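Local coordinates for protein alkylhalidase CmlS (Streptomyces venezuelae, PDB 3I3L) that probably acts as a flavin-dependent halogenase in chloramphenicol biosynthesis, carrying FAD in covalent linkage to an aspartate, at residues 43-57 and 138-151. Sequence-based numbering, arbitrary orientation.
With FAD (flavin-adenine dinucleotide), chain B.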
ATOM      1  N   HIS A  43     -12.342  16.946  -9.673  1.00 27.75           N
ATOM      2  CA  HIS A  43     -13.644  17.392 -10.186  1.00 29.50           C
ATOM      3  C   HIS A  43     -14.684  17.539  -9.058  1.00 30.94           C
ATOM      4  O   HIS A  43     -15.324  18.578  -8.943  1.00 31.73           O
ATOM      5  CB  HIS A  43     -14.142  16.423 -11.237  1.00 28.21           C
ATOM      6  CG  HIS A  43     -15.585  16.597 -11.564  1.00 34.68           C
ATOM      7  ND1 HIS A  43     -16.023  17.450 -12.575  1.00 31.84           N
ATOM      8  CD2 HIS A  43     -16.693  16.009 -11.048  1.00 33.96           C
ATOM      9  CE1 HIS A  43     -17.339  17.394 -12.636  1.00 31.99           C
ATOM     10  NE2 HIS A  43     -17.772  16.530 -11.722  1.00 37.11           N
ATOM     11  N   LYS A  44     -14.800  16.533  -8.193  1.00 30.24           N
ATOM     12  CA  LYS A  44     -15.699  16.592  -7.050  1.00 28.07           C
ATOM     13  C   LYS A  44     -15.299  17.783  -6.145  1.00 29.64           C
ATOM     14  O   LYS A  44     -16.160  18.384  -5.459  1.00 30.59           O
ATOM     15  CB  LYS A  44     -15.593  15.272  -6.262  1.00 28.97           C
ATOM     16  CG  LYS A  44     -16.429  15.159  -4.963  1.00 29.24           C
ATOM     17  CD  LYS A  44     -16.294  13.753  -4.389  1.00 26.97           C
ATOM     18  CE  LYS A  44     -17.048  13.569  -3.056  1.00 31.40           C
ATOM     19  NZ  LYS A  44     -18.526  13.567  -3.310  1.00 30.64           N
ATOM     20  N   LEU A  45     -14.000  18.115  -6.104  1.00 27.60           N
ATOM     21  CA  LEU A  45     -13.567  19.257  -5.299  1.00 25.17           C
ATOM     22  C   LEU A  45     -13.745  20.610  -6.040  1.00 25.26           C
ATOM     23  O   LEU A  45     -13.406  21.660  -5.512  1.00 21.95           O
ATOM     24  CB  LEU A  45     -12.129  19.113  -4.806  1.00 25.19           C
ATOM     25  CG  LEU A  45     -11.845  17.936  -3.870  1.00 29.52           C
ATOM     26  CD1 LEU A  45     -10.333  17.780  -3.676  1.00 25.30           C
ATOM     27  CD2 LEU A  45     -12.564  18.129  -2.504  1.00 26.77           C
ATOM     28  N   GLY A  46     -14.261  20.542  -7.267  1.00 25.84           N
ATOM     29  CA  GLY A  46     -14.689  21.692  -8.008  1.00 26.30           C
ATOM     30  C   GLY A  46     -13.625  22.284  -8.917  1.00 28.93           C
ATOM     31  O   GLY A  46     -13.750  23.442  -9.304  1.00 28.70           O
ATOM     32  N   HIS A  47     -12.588  21.515  -9.263  1.00 27.23           N
ATOM     33  CA  HIS A  47     -11.524  22.016 -10.096  1.00 25.71           C
ATOM     34  C   HIS A  47     -11.703  21.606 -11.504  1.00 25.23           C
ATOM     35  O   HIS A  47     -12.544  20.779 -11.815  1.00 25.13           O
ATOM     36  CB  HIS A  47     -10.138  21.601  -9.525  1.00 26.79           C
ATOM     37  CG  HIS A  47      -9.911  22.098  -8.131  1.00 24.06           C
ATOM     38  ND1 HIS A  47      -9.207  23.251  -7.854  1.00 21.73           N
ATOM     39  CD2 HIS A  47     -10.318  21.613  -6.936  1.00 21.76           C
ATOM     40  CE1 HIS A  47      -9.205  23.473  -6.547  1.00 20.34           C
ATOM     41  NE2 HIS A  47      -9.865  22.490  -5.965  1.00 23.17           N
ATOM     42  N   ASP A  48     -10.872  22.163 -12.383  1.00 25.09           N
ATOM     43  CA  ASP A  48     -11.081  22.008 -13.814  1.00 27.46           C
ATOM     44  C   ASP A  48     -10.004  21.048 -14.424  1.00 29.33           C
ATOM     45  O   ASP A  48      -8.798  21.407 -14.535  1.00 28.18           O
ATOM     46  CB  ASP A  48     -11.018  23.417 -14.418  1.00 29.70           C
ATOM     47  CG  ASP A  48     -11.080  23.431 -15.943  1.00 31.88           C
ATOM     48  OD1 ASP A  48     -11.443  22.427 -16.540  1.00 38.51           O
ATOM     49  OD2 ASP A  48     -10.790  24.482 -16.541  1.00 40.68           O
ATOM     50  N   VAL A  49     -10.417  19.823 -14.776  1.00 29.05           N
ATOM     51  CA  VAL A  49      -9.437  18.752 -15.009  1.00 27.14           C
ATOM     52  C   VAL A  49      -9.289  18.392 -16.481  1.00 28.42           C
ATOM     53  O   VAL A  49     -10.285  18.227 -17.189  1.00 28.17           O
ATOM     54  CB  VAL A  49      -9.770  17.482 -14.187  1.00 27.14           C
ATOM     55  CG1 VAL A  49      -8.791  16.406 -14.509  1.00 28.03           C
ATOM     56  CG2 VAL A  49      -9.752  17.791 -12.665  1.00 27.36           C
ATOM     57  N   THR A  50      -8.045  18.224 -16.925  1.00 27.83           N
ATOM     58  CA  THR A  50      -7.781  17.565 -18.207  1.00 29.52           C
ATOM     59  C   THR A  50      -6.836  16.328 -18.064  1.00 28.61           C
ATOM     60  O   THR A  50      -5.796  16.434 -17.481  1.00 26.06           O
ATOM     61  CB  THR A  50      -7.287  18.588 -19.255  1.00 30.13           C
ATOM     62  OG1 THR A  50      -8.331  19.578 -19.468  1.00 32.08           O
ATOM     63  CG2 THR A  50      -6.979  17.902 -20.572  1.00 30.70           C
ATOM     64  N   ILE A  51      -7.217  15.183 -18.634  1.00 28.56           N
ATOM     65  CA  ILE A  51      -6.398  13.993 -18.565  1.00 28.21           C
ATOM     66  C   ILE A  51      -5.862  13.631 -19.938  1.00 30.28           C
ATOM     67  O   ILE A  51      -6.658  13.381 -20.870  1.00 30.96           O
ATOM     68  CB  ILE A  51      -7.201  12.777 -18.036  1.00 27.08           C
ATOM     69  CG1 ILE A  51      -7.790  13.078 -16.642  1.00 25.08           C
ATOM     70  CG2 ILE A  51      -6.312  11.575 -18.044  1.00 27.31           C
ATOM     71  CD1 ILE A  51      -8.758  12.005 -16.109  1.00 27.23           C
ATOM     72  N   TYR A  52      -4.527  13.547 -20.045  1.00 28.29           N
ATOM     73  CA  TYR A  52      -3.818  13.141 -21.252  1.00 27.24           C
ATOM     74  C   TYR A  52      -3.261  11.723 -21.092  1.00 28.43           C
ATOM     75  O   TYR A  52      -2.417  11.495 -20.236  1.00 27.52           O
ATOM     76  CB  TYR A  52      -2.649  14.083 -21.507  1.00 27.40           C
ATOM     77  CG  TYR A  52      -3.050  15.542 -21.638  1.00 29.43           C
ATOM     78  CD1 TYR A  52      -3.472  16.068 -22.878  1.00 32.33           C
ATOM     79  CD2 TYR A  52      -3.016  16.386 -20.548  1.00 29.49           C
ATOM     80  CE1 TYR A  52      -3.857  17.387 -23.028  1.00 34.68           C
ATOM     81  CE2 TYR A  52      -3.413  17.725 -20.662  1.00 33.89           C
ATOM     82  CZ  TYR A  52      -3.836  18.211 -21.922  1.00 36.75           C
ATOM     83  OH  TYR A  52      -4.238  19.484 -22.072  1.00 33.13           O
ATOM     84  N   GLU A  53      -3.797  10.766 -21.868  1.00 28.62           N
ATOM     85  CA  GLU A  53      -3.381   9.380 -21.853  1.00 29.90           C
ATOM     86  C   GLU A  53      -2.784   9.017 -23.211  1.00 32.25           C
ATOM     87  O   GLU A  53      -3.430   9.238 -24.254  1.00 31.55           O
ATOM     88  CB  GLU A  53      -4.596   8.502 -21.532  1.00 29.14           C
ATOM     89  CG  GLU A  53      -4.420   6.996 -21.821  1.00 30.18           C
ATOM     90  CD  GLU A  53      -3.237   6.374 -21.080  1.00 32.78           C
ATOM     91  OE1 GLU A  53      -3.206   6.482 -19.842  1.00 33.07           O
ATOM     92  OE2 GLU A  53      -2.331   5.795 -21.725  1.00 29.94           O
ATOM     93  N   ARG A  54      -1.556   8.493 -23.230  1.00 33.13           N
ATOM     94  CA  ARG A  54      -0.895   8.226 -24.551  1.00 33.62           C
ATOM     95  C   ARG A  54      -1.526   7.049 -25.314  1.00 34.56           C
ATOM     96  O   ARG A  54      -1.379   6.939 -26.543  1.00 33.77           O
ATOM     97  CB  ARG A  54       0.598   7.930 -24.367  1.00 36.07           C
ATOM     98  CG  ARG A  54       0.849   6.694 -23.474  1.00 37.34           C
ATOM     99  CD  ARG A  54       2.319   6.380 -23.305  1.00 41.75           C
ATOM    100  NE  ARG A  54       2.492   5.127 -22.524  1.00 45.13           N
ATOM    101  CZ  ARG A  54       3.661   4.698 -22.040  1.00 51.42           C
ATOM    102  NH1 ARG A  54       4.781   5.435 -22.241  1.00 50.65           N
ATOM    103  NH2 ARG A  54       3.713   3.558 -21.323  1.00 51.91           N
ATOM    104  N   SER A  55      -2.192   6.136 -24.605  1.00 33.43           N
ATOM    105  CA  SER A  55      -2.685   4.926 -25.271  1.00 33.00           C
ATOM    106  C   SER A  55      -4.128   5.094 -25.655  1.00 32.46           C
ATOM    107  O   SER A  55      -4.788   6.057 -25.281  1.00 31.48           O
ATOM    108  CB  SER A  55      -2.599   3.692 -24.357  1.00 34.33           C
ATOM    109  OG  SER A  55      -1.248   3.296 -24.106  1.00 38.38           O
ATOM    110  N   ALA A  56      -4.638   4.106 -26.379  1.00 32.27           N
ATOM    111  CA  ALA A  56      -6.031   3.984 -26.635  1.00 32.55           C
ATOM    112  C   ALA A  56      -6.518   2.952 -25.653  1.00 33.79           C
ATOM    113  O   ALA A  56      -5.838   1.916 -25.486  1.00 35.20           O
ATOM    114  CB  ALA A  56      -6.212   3.459 -28.085  1.00 34.18           C
ATOM    115  N   PHE A  57      -7.656   3.203 -24.984  1.00 32.57           N
ATOM    116  CA  PHE A  57      -8.246   2.192 -24.096  1.00 34.13           C
ATOM    117  C   PHE A  57      -9.319   1.431 -24.849  1.00 36.77           C
ATOM    118  O   PHE A  57     -10.007   2.002 -25.709  1.00 37.42           O
ATOM    119  CB  PHE A  57      -8.857   2.810 -22.842  1.00 33.08           C
ATOM    120  CG  PHE A  57      -7.838   3.235 -21.799  1.00 34.82           C
ATOM    121  CD1 PHE A  57      -6.482   3.334 -22.117  1.00 31.84           C
ATOM    122  CD2 PHE A  57      -8.247   3.547 -20.508  1.00 30.37           C
ATOM    123  CE1 PHE A  57      -5.552   3.732 -21.183  1.00 31.60           C
ATOM    124  CE2 PHE A  57      -7.347   3.958 -19.591  1.00 36.73           C
ATOM    125  CZ  PHE A  57      -5.960   4.038 -19.907  1.00 34.04           C
ATOM    126  N   ALA A 138     -14.848   9.225 -15.672  1.00 33.34           N
ATOM    127  CA  ALA A 138     -14.317  10.607 -15.676  1.00 34.10           C
ATOM    128  C   ALA A 138     -14.943  11.439 -16.811  1.00 35.66           C
ATOM    129  O   ALA A 138     -15.432  12.571 -16.569  1.00 35.43           O
ATOM    130  CB  ALA A 138     -12.786  10.650 -15.773  1.00 31.95           C
ATOM    131  N   ARG A 139     -14.959  10.858 -18.024  1.00 37.25           N
ATOM    132  CA  ARG A 139     -15.608  11.464 -19.195  1.00 38.71           C
ATOM    133  C   ARG A 139     -17.047  11.886 -18.901  1.00 38.29           C
ATOM    134  O   ARG A 139     -17.414  13.017 -19.143  1.00 38.99           O
ATOM    135  CB  ARG A 139     -15.610  10.490 -20.390  1.00 40.18           C
ATOM    136  CG  ARG A 139     -14.343  10.545 -21.258  1.00 41.82           C
ATOM    137  CD  ARG A 139     -14.514   9.672 -22.493  1.00 43.75           C
ATOM    138  NE  ARG A 139     -13.237   9.199 -23.017  1.00 40.33           N
ATOM    139  CZ  ARG A 139     -12.543   9.839 -23.943  1.00 41.67           C
ATOM    140  NH1 ARG A 139     -13.023  10.966 -24.456  1.00 45.01           N
ATOM    141  NH2 ARG A 139     -11.373   9.369 -24.359  1.00 39.23           N
ATOM    142  N   SER A 140     -17.840  10.956 -18.390  1.00 38.58           N
ATOM    143  CA  SER A 140     -19.253  11.160 -18.072  1.00 38.98           C
ATOM    144  C   SER A 140     -19.476  12.276 -17.103  1.00 39.49           C
ATOM    145  O   SER A 140     -20.606  12.731 -16.959  1.00 40.87           O
ATOM    146  CB  SER A 140     -19.841   9.908 -17.433  1.00 38.00           C
ATOM    147  OG  SER A 140     -19.986   8.927 -18.429  1.00 45.77           O
ATOM    148  N   ARG A 141     -18.447  12.700 -16.376  1.00 38.77           N
ATOM    149  CA  ARG A 141     -18.685  13.772 -15.428  1.00 37.14           C
ATOM    150  C   ARG A 141     -18.269  15.107 -16.032  1.00 35.95           C
ATOM    151  O   ARG A 141     -18.317  16.158 -15.377  1.00 35.86           O
ATOM    152  CB  ARG A 141     -18.050  13.484 -14.078  1.00 37.29           C
ATOM    153  CG  ARG A 141     -18.534  12.188 -13.472  1.00 36.96           C
ATOM    154  CD  ARG A 141     -17.889  11.832 -12.164  1.00 37.84           C
ATOM    155  NE  ARG A 141     -18.438  10.565 -11.626  1.00 34.19           N
ATOM    156  CZ  ARG A 141     -18.276  10.171 -10.365  1.00 32.93           C
ATOM    157  NH1 ARG A 141     -17.576  10.923  -9.541  1.00 29.81           N
ATOM    158  NH2 ARG A 141     -18.815   9.022  -9.933  1.00 31.17           N
ATOM    159  N   GLY A 142     -17.861  15.050 -17.290  1.00 35.55           N
ATOM    160  CA  GLY A 142     -17.513  16.279 -18.041  1.00 36.48           C
ATOM    161  C   GLY A 142     -16.036  16.659 -17.933  1.00 36.68           C
ATOM    162  O   GLY A 142     -15.630  17.714 -18.428  1.00 37.47           O
ATOM    163  N   ILE A 143     -15.242  15.782 -17.299  1.00 35.65           N
ATOM    164  CA  ILE A 143     -13.783  15.863 -17.310  1.00 33.45           C
ATOM    165  C   ILE A 143     -13.325  15.641 -18.702  1.00 34.61           C
ATOM    166  O   ILE A 143     -13.766  14.692 -19.361  1.00 37.02           O
ATOM    167  CB  ILE A 143     -13.096  14.781 -16.364  1.00 30.37           C
ATOM    168  CG1 ILE A 143     -13.379  15.109 -14.885  1.00 29.03           C
ATOM    169  CG2 ILE A 143     -11.653  14.741 -16.634  1.00 30.42           C
ATOM    170  CD1 ILE A 143     -13.430  13.828 -13.896  1.00 30.80           C
ATOM    171  N   THR A 144     -12.409  16.495 -19.153  1.00 33.75           N
ATOM    172  CA  THR A 144     -11.850  16.382 -20.498  1.00 34.34           C
ATOM    173  C   THR A 144     -10.806  15.278 -20.565  1.00 34.98           C
ATOM    174  O   THR A 144      -9.843  15.281 -19.772  1.00 36.12           O
ATOM    175  CB  THR A 144     -11.157  17.745 -20.895  1.00 34.98           C
ATOM    176  OG1 THR A 144     -12.086  18.817 -20.712  1.00 36.59           O
ATOM    177  CG2 THR A 144     -10.659  17.718 -22.372  1.00 34.35           C
ATOM    178  N   VAL A 145     -10.961  14.352 -21.505  1.00 34.37           N
ATOM    179  CA  VAL A 145     -10.038  13.246 -21.591  1.00 33.25           C
ATOM    180  C   VAL A 145      -9.532  13.137 -23.027  1.00 33.99           C
ATOM    181  O   VAL A 145     -10.333  13.031 -23.931  1.00 35.17           O
ATOM    182  CB  VAL A 145     -10.691  11.870 -21.122  1.00 33.62           C
ATOM    183  CG1 VAL A 145      -9.804  10.678 -21.502  1.00 28.31           C
ATOM    184  CG2 VAL A 145     -11.006  11.862 -19.624  1.00 28.53           C
ATOM    185  N   HIS A 146      -8.219  13.134 -23.226  1.00 33.63           N
ATOM    186  CA  HIS A 146      -7.628  12.886 -24.516  1.00 32.91           C
ATOM    187  C   HIS A 146      -6.831  11.581 -24.498  1.00 32.48           C
ATOM    188  O   HIS A 146      -5.692  11.531 -23.993  1.00 31.32           O
ATOM    189  CB  HIS A 146      -6.683  14.023 -24.932  1.00 34.05           C
ATOM    190  CG  HIS A 146      -7.288  15.395 -24.875  1.00 37.75           C
ATOM    191  ND1 HIS A 146      -8.425  15.732 -25.581  1.00 39.55           N
ATOM    192  CD2 HIS A 146      -6.878  16.531 -24.248  1.00 38.69           C
ATOM    193  CE1 HIS A 146      -8.700  17.012 -25.375  1.00 40.25           C
ATOM    194  NE2 HIS A 146      -7.779  17.520 -24.573  1.00 39.76           N
ATOM    195  N   GLU A 147      -7.395  10.540 -25.111  1.00 32.15           N
ATOM    196  CA  GLU A 147      -6.682   9.304 -25.334  1.00 32.69           C
ATOM    197  C   GLU A 147      -5.767   9.497 -26.526  1.00 33.36           C
ATOM    198  O   GLU A 147      -5.904  10.465 -27.254  1.00 33.19           O
ATOM    199  CB  GLU A 147      -7.638   8.138 -25.565  1.00 30.42           C
ATOM    200  CG  GLU A 147      -8.303   7.651 -24.287  1.00 29.99           C
ATOM    201  CD  GLU A 147      -9.257   6.544 -24.526  1.00 33.29           C
ATOM    202  OE1 GLU A 147      -8.951   5.629 -25.331  1.00 32.01           O
ATOM    203  OE2 GLU A 147     -10.338   6.554 -23.891  1.00 36.73           O
ATOM    204  N   GLU A 148      -4.819   8.586 -26.687  1.00 32.82           N
ATOM    205  CA  GLU A 148      -3.834   8.655 -27.766  1.00 36.04           C
ATOM    206  C   GLU A 148      -3.195  10.043 -27.874  1.00 36.60           C
ATOM    207  O   GLU A 148      -2.961  10.543 -28.975  1.00 37.67           O
ATOM    208  CB  GLU A 148      -4.453   8.243 -29.111  1.00 37.38           C
ATOM    209  CG  GLU A 148      -5.055   6.835 -29.106  1.00 41.15           C
ATOM    210  CD  GLU A 148      -5.632   6.420 -30.491  1.00 47.20           C
ATOM    211  OE1 GLU A 148      -6.582   7.060 -30.971  1.00 52.26           O
ATOM    212  OE2 GLU A 148      -5.136   5.453 -31.085  1.00 46.84           O
ATOM    213  N   THR A 149      -2.859  10.644 -26.729  1.00 35.00           N
ATOM    214  CA  THR A 149      -2.299  11.992 -26.691  1.00 32.76           C
ATOM    215  C   THR A 149      -1.179  11.972 -25.632  1.00 33.78           C
ATOM    216  O   THR A 149      -1.418  12.341 -24.481  1.00 31.16           O
ATOM    217  CB  THR A 149      -3.396  13.052 -26.290  1.00 33.45           C
ATOM    218  OG1 THR A 149      -4.511  12.983 -27.179  1.00 36.16           O
ATOM    219  CG2 THR A 149      -2.866  14.469 -26.355  1.00 32.61           C
ATOM    220  N   PRO A 150       0.019  11.484 -26.001  1.00 31.91           N
ATOM    221  CA  PRO A 150       1.091  11.425 -25.061  1.00 31.22           C
ATOM    222  C   PRO A 150       1.592  12.819 -24.670  1.00 31.60           C
ATOM    223  O   PRO A 150       1.634  13.719 -25.512  1.00 30.28           O
ATOM    224  CB  PRO A 150       2.205  10.693 -25.845  1.00 31.63           C
ATOM    225  CG  PRO A 150       1.860  10.833 -27.264  1.00 31.89           C
ATOM    226  CD  PRO A 150       0.392  10.884 -27.303  1.00 34.10           C
ATOM    227  N   VAL A 151       1.982  12.980 -23.413  1.00 30.61           N
ATOM    228  CA  VAL A 151       2.617  14.223 -22.955  1.00 30.59           C
ATOM    229  C   VAL A 151       4.121  14.091 -23.152  1.00 32.01           C
ATOM    230  O   VAL A 151       4.803  13.276 -22.536  1.00 33.19           O
ATOM    231  CB  VAL A 151       2.344  14.526 -21.520  1.00 28.74           C
ATOM    232  CG1 VAL A 151       3.185  15.729 -21.047  1.00 29.34           C
ATOM    233  CG2 VAL A 151       0.859  14.742 -21.266  1.00 26.93           C
TER
HETATM  234  PA  FAD B 600      -0.229   2.806 -14.582  1.00 22.91           P
HETATM  235  O1A FAD B 600       1.051   2.373 -15.258  1.00 23.40           O
HETATM  236  O2A FAD B 600      -1.215   1.734 -14.271  1.00 26.26           O
HETATM  237  O5B FAD B 600      -0.935   3.937 -15.526  1.00 28.34           O
HETATM  238  C5B FAD B 600      -0.164   4.976 -16.095  1.00 26.26           C
HETATM  239  C4B FAD B 600      -0.728   5.424 -17.462  1.00 24.76           C
HETATM  240  O4B FAD B 600       0.061   6.551 -17.909  1.00 25.06           O
HETATM  241  C3B FAD B 600      -0.608   4.361 -18.528  1.00 27.75           C
HETATM  242  O3B FAD B 600      -1.874   4.043 -19.020  1.00 28.16           O
HETATM  243  C2B FAD B 600       0.251   5.002 -19.630  1.00 29.50           C
HETATM  244  O2B FAD B 600      -0.282   4.756 -20.893  1.00 32.68           O
HETATM  245  C1B FAD B 600       0.200   6.488 -19.309  1.00 25.25           C
HETATM  246  N9A FAD B 600       1.344   7.302 -19.673  1.00 28.90           N
HETATM  247  C8A FAD B 600       2.662   7.024 -19.463  1.00 29.05           C
HETATM  248  N7A FAD B 600       3.400   8.060 -19.919  1.00 29.98           N
HETATM  249  C5A FAD B 600       2.578   8.966 -20.497  1.00 28.89           C
HETATM  250  C6A FAD B 600       2.819  10.176 -21.121  1.00 28.67           C
HETATM  251  N6A FAD B 600       4.046  10.650 -21.240  1.00 26.64           N
HETATM  252  N1A FAD B 600       1.741  10.895 -21.561  1.00 31.62           N
HETATM  253  C2A FAD B 600       0.456  10.429 -21.435  1.00 24.68           C
HETATM  254  N3A FAD B 600       0.237   9.241 -20.807  1.00 27.36           N
HETATM  255  C4A FAD B 600       1.278   8.516 -20.340  1.00 28.32           C
HETATM  256  N1  FAD B 600      -0.757  -3.708  -8.128  1.00 24.52           N
HETATM  257  C2  FAD B 600      -1.843  -4.163  -7.400  1.00 25.22           C
HETATM  258  O2  FAD B 600      -2.531  -3.329  -6.826  1.00 28.21           O
HETATM  259  N3  FAD B 600      -2.128  -5.499  -7.302  1.00 23.49           N
HETATM  260  C4  FAD B 600      -1.342  -6.429  -7.929  1.00 26.99           C
HETATM  261  O4  FAD B 600      -1.645  -7.662  -7.840  1.00 30.83           O
HETATM  262  C4X FAD B 600      -0.225  -5.985  -8.639  1.00 26.78           C
HETATM  263  N5  FAD B 600       0.571  -6.885  -9.293  1.00 26.06           N
HETATM  264  C5X FAD B 600       1.607  -6.429 -10.076  1.00 24.75           C
HETATM  265  C6  FAD B 600       2.436  -7.344 -10.740  1.00 24.65           C
HETATM  266  C7  FAD B 600       3.516  -6.887 -11.455  1.00 28.65           C
HETATM  267  C7M FAD B 600       4.417  -7.844 -12.198  1.00 30.27           C
HETATM  268  C8  FAD B 600       3.722  -5.514 -11.546  1.00 31.68           C
HETATM  269  C8M FAD B 600       4.808  -4.972 -12.386  1.00 29.10           C
HETATM  270  C9  FAD B 600       2.931  -4.589 -10.855  1.00 27.49           C
HETATM  271  C9A FAD B 600       1.863  -5.086 -10.124  1.00 24.94           C
HETATM  272  N10 FAD B 600       1.062  -4.169  -9.506  1.00 22.58           N
HETATM  273  C10 FAD B 600       0.055  -4.604  -8.728  1.00 23.96           C
HETATM  274  C1' FAD B 600       1.532  -2.755  -9.537  1.00 21.76           C
HETATM  275  C2' FAD B 600       0.464  -1.868 -10.132  1.00 22.77           C
HETATM  276  O2' FAD B 600       0.068  -2.423 -11.321  1.00 26.99           O
HETATM  277  C3' FAD B 600       0.846  -0.422 -10.307  1.00 24.44           C
HETATM  278  O3' FAD B 600       1.179   0.127  -9.051  1.00 22.10           O
HETATM  279  C4' FAD B 600      -0.354   0.402 -10.883  1.00 23.57           C
HETATM  280  O4' FAD B 600      -0.643   0.045 -12.206  1.00 21.84           O
HETATM  281  C5' FAD B 600       0.006   1.882 -10.896  1.00 19.55           C
HETATM  282  O5' FAD B 600      -1.080   2.644 -11.338  1.00 23.74           O
HETATM  283  P   FAD B 600      -0.712   4.021 -12.018  1.00 21.58           P
HETATM  284  O1P FAD B 600       0.314   4.742 -11.170  1.00 20.89           O
HETATM  285  O2P FAD B 600      -1.992   4.758 -12.398  1.00 28.18           O
HETATM  286  O3P FAD B 600       0.176   3.647 -13.317  1.00 20.22           O
HETATM  287  O   HOH W   1     -12.571  19.752 -17.951  1.00 45.00           O
HETATM  288  O   HOH W   2     -11.802   4.319 -24.062  1.00 38.49           O
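Parallel pairing of strand 48-52 with strand 144-146, which forms an edge of the Rossmann-type sheet of the FAD-binding domain, illustrates how a dinucleotide-binding fold builds its adenosine site where strands end. Ile51 binds across to both neighbours of Val145: its N reaches Thr144 O at 2.9 Å and its O takes His146 N, both nearly straight. On the face with Val145, Ile51 CD1 rests against Ile143 CG2 (4.0 Å), and Leu135 of helix 127-140 packs on Ile51 and Val145. On the other face, His146 CD2 meets Tyr52 CE1 at 3.4 Å, the rings oblique with planes 41° apart.

Past the strands the loops stay joined. Glu53 O accepts Thr149 N, and Ser55 O accepts Glu148 N. Glu147, extended beyond CG, brings OE1 within 2.8 Å of Phe57 N, which approaches from above the carboxylate plane, while OE2 forms a salt bridge with Arg139. A glutamine here would probably leave the guanidinium of Arg139 without its charged mate and weaken the tie between helix 127-140 and the loop carrying Phe57.

This frame presents the residues that hold the adenosine half of FAD. Glu53 bends at chi2 (57°), turning its carboxylate to the adenosine ribose, where OE1 accepts O3B, and the Arg54 guanidinium lies with one face over adenine C8A. Val151 reads the adenine edge through two backbone bonds, N to N1A at 2.8 Å and O from N6A at 3.0 Å.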